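Local coordinates for group B streptococcal R4 surface protein (Streptococcus agalactiae, PDB 6S5X) that forms a Rib domain of a cell-wall-anchored streptococcal surface protein implicated in infection, probably serving as a structural unit of its extracellular stalk, at residues 36-41 with 63-68. Sequence-based numbering, arbitrary orientation. Where two conformers were deposited one is given.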
loop_
_atom_site.group_PDB
_atom_site.type_symbol
_atom_site.label_atom_id
_atom_site.label_comp_id
_atom_site.label_asym_id
_atom_site.label_seq_id
_atom_site.Cartn_x
_atom_site.Cartn_y
_atom_site.Cartn_z
ATOM N N ASP A 36 -0.432 9.116 -9.796
ATOM C CA ASP A 36 0.495 8.883 -10.893
ATOM C C ASP A 36 0.436 7.463 -11.411
ATOM O O ASP A 36 1.078 7.173 -12.425
ATOM C CB ASP A 36 1.942 9.154 -10.475
ATOM C CG ASP A 36 2.204 10.613 -10.137
ATOM O OD1 ASP A 36 1.597 11.511 -10.760
ATOM O OD2 ASP A 36 3.058 10.848 -9.255
ATOM N N LEU A 37 -0.327 6.587 -10.766
ATOM C CA LEU A 37 -0.466 5.231 -11.263
ATOM C C LEU A 37 -1.618 5.171 -12.266
ATOM O O LEU A 37 -2.472 6.059 -12.298
ATOM C CB LEU A 37 -0.710 4.279 -10.101
ATOM C CG LEU A 37 0.295 4.344 -8.967
ATOM C CD1 LEU A 37 -0.090 3.340 -7.882
ATOM C CD2 LEU A 37 1.711 4.104 -9.484
ATOM N N PRO A 38 -1.663 4.166 -13.137
ATOM C CA PRO A 38 -2.758 4.102 -14.112
ATOM C C PRO A 38 -4.141 4.152 -13.484
ATOM O O PRO A 38 -4.380 3.591 -12.414
ATOM C CB PRO A 38 -2.522 2.760 -14.809
ATOM C CG PRO A 38 -1.008 2.581 -14.704
ATOM C CD PRO A 38 -0.709 3.061 -13.319
ATOM N N LYS A 39 -5.052 4.855 -14.157
ATOM C CA LYS A 39 -6.461 4.769 -13.807
ATOM C C LYS A 39 -6.843 3.301 -13.690
ATOM O O LYS A 39 -6.426 2.470 -14.504
ATOM C CB LYS A 39 -7.318 5.468 -14.867
ATOM C CG LYS A 39 -8.643 6.025 -14.373
ATOM C CD LYS A 39 -9.257 6.911 -15.450
ATOM C CE LYS A 39 -10.771 6.756 -15.554
ATOM N NZ LYS A 39 -11.505 7.592 -14.571
ATOM N N GLY A 40 -7.609 2.979 -12.660
ATOM C CA GLY A 40 -8.053 1.614 -12.438
ATOM C C GLY A 40 -7.125 0.737 -11.622
ATOM O O GLY A 40 -7.503 -0.399 -11.280
ATOM N N THR A 41 -5.936 1.216 -11.296
ATOM C CA THR A 41 -5.049 0.493 -10.391
ATOM C C THR A 41 -5.710 0.357 -9.023
ATOM O O THR A 41 -6.321 1.308 -8.524
ATOM C CB THR A 41 -3.718 1.250 -10.245
ATOM O OG1 THR A 41 -3.073 1.392 -11.520
ATOM C CG2 THR A 41 -2.812 0.514 -9.310
ATOM N N VAL A 63 -0.117 -3.581 -5.201
ATOM C CA VAL A 63 -0.589 -2.644 -6.212
ATOM C C VAL A 63 -0.857 -3.461 -7.464
ATOM O O VAL A 63 0.068 -4.063 -8.021
ATOM C CB VAL A 63 0.451 -1.550 -6.484
ATOM C CG1 VAL A 63 -0.052 -0.554 -7.536
ATOM C CG2 VAL A 63 0.844 -0.852 -5.218
ATOM N N THR A 64 -2.116 -3.538 -7.884
ATOM C CA THR A 64 -2.509 -4.373 -9.016
ATOM C C THR A 64 -2.944 -3.480 -10.164
ATOM O O THR A 64 -3.921 -2.740 -10.051
ATOM C CB THR A 64 -3.623 -5.350 -8.645
ATOM O OG1 THR A 64 -3.203 -6.166 -7.540
ATOM C CG2 THR A 64 -3.911 -6.263 -9.849
ATOM N N TYR A 65 -2.232 -3.555 -11.258
ATOM C CA TYR A 65 -2.512 -2.726 -12.418
ATOM C C TYR A 65 -3.592 -3.368 -13.294
ATOM O O TYR A 65 -3.860 -4.573 -13.206
ATOM C CB TYR A 65 -1.222 -2.520 -13.230
ATOM C CG TYR A 65 -0.140 -1.835 -12.425
ATOM C CD1 TYR A 65 -0.207 -0.472 -12.161
ATOM C CD2 TYR A 65 0.921 -2.550 -11.884
ATOM C CE1 TYR A 65 0.769 0.151 -11.390
ATOM C CE2 TYR A 65 1.881 -1.948 -11.138
ATOM C CZ TYR A 65 1.813 -0.587 -10.881
ATOM O OH TYR A 65 2.793 0.001 -10.107
ATOM N N PRO A 66 -4.214 -2.578 -14.178
ATOM C CA PRO A 66 -5.321 -3.108 -14.998
ATOM C C PRO A 66 -4.932 -4.250 -15.910
ATOM O O PRO A 66 -5.808 -5.037 -16.293
ATOM C CB PRO A 66 -5.771 -1.883 -15.823
ATOM C CG PRO A 66 -5.413 -0.715 -14.970
ATOM C CD PRO A 66 -4.093 -1.116 -14.299
ATOM N N ASP A 67 -3.669 -4.369 -16.283
ATOM C CA ASP A 67 -3.237 -5.486 -17.117
ATOM C C ASP A 67 -2.884 -6.730 -16.318
ATOM O O ASP A 67 -2.492 -7.746 -16.909
ATOM C CB ASP A 67 -2.057 -5.075 -18.012
ATOM C CG ASP A 67 -0.779 -4.776 -17.264
ATOM O OD1 ASP A 67 -0.728 -4.929 -16.030
ATOM O OD2 ASP A 67 0.206 -4.368 -17.939
ATOM N N GLY A 68 -3.041 -6.682 -15.001
ATOM C CA GLY A 68 -2.780 -7.829 -14.157
ATOM C C GLY A 68 -1.404 -7.868 -13.529
ATOM O O GLY A 68 -1.209 -8.622 -12.560
HETATM O O HOH W 1 -6.375 -2.900 -11.660
#
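Apolar packing between T41, L37 and P38 on one side and V63, Y65 and P66 on the other illustrates how a strand entry can be set against a strand exit. The methyl CG2 of T41 presses on V63 CG1 at 3.5 Å, tighter than usual van der Waals contact, while L37 CD1 meets the same V63 methyl tip to tip. P38 CD comes to the edge of the Y65 ring, 3.8 Å from CD1, and P38 CB lies near P66 CD.

The polar contribution is mostly local or bridged. Within the type II turn from P38 to T41, P38 O accepts both T41 N and T41 OG1, the hydroxyl at 2.7 Å and tilted 23° from the carbonyl plane. With OG1 beside its own backbone N (chi1 -59°) and CG2 anti to that N, T41 turns its hydroxyl back to the turn and its methyl to V63. Between the two segments, one water donates to G40 O (2.8 Å) and T64 O (2.9 Å), and T41 CA makes a CA-H...O contact with T64 O. The carbonyl oxygen K39 O is in van der Waals contact with P66 CG at 3.4 Å.

Y65 OH hydrogen-bonds to D71, a ligand of the bound sodium ion, so the ring edge that P38 meets belongs to a second-shell residue. At the end of this immunoglobulin-like sheet, residues 36-41 lead into edge strand 42-45, whose T42 pairs with T64, while 63-68 turn from strand 55-64 toward strand 70-80.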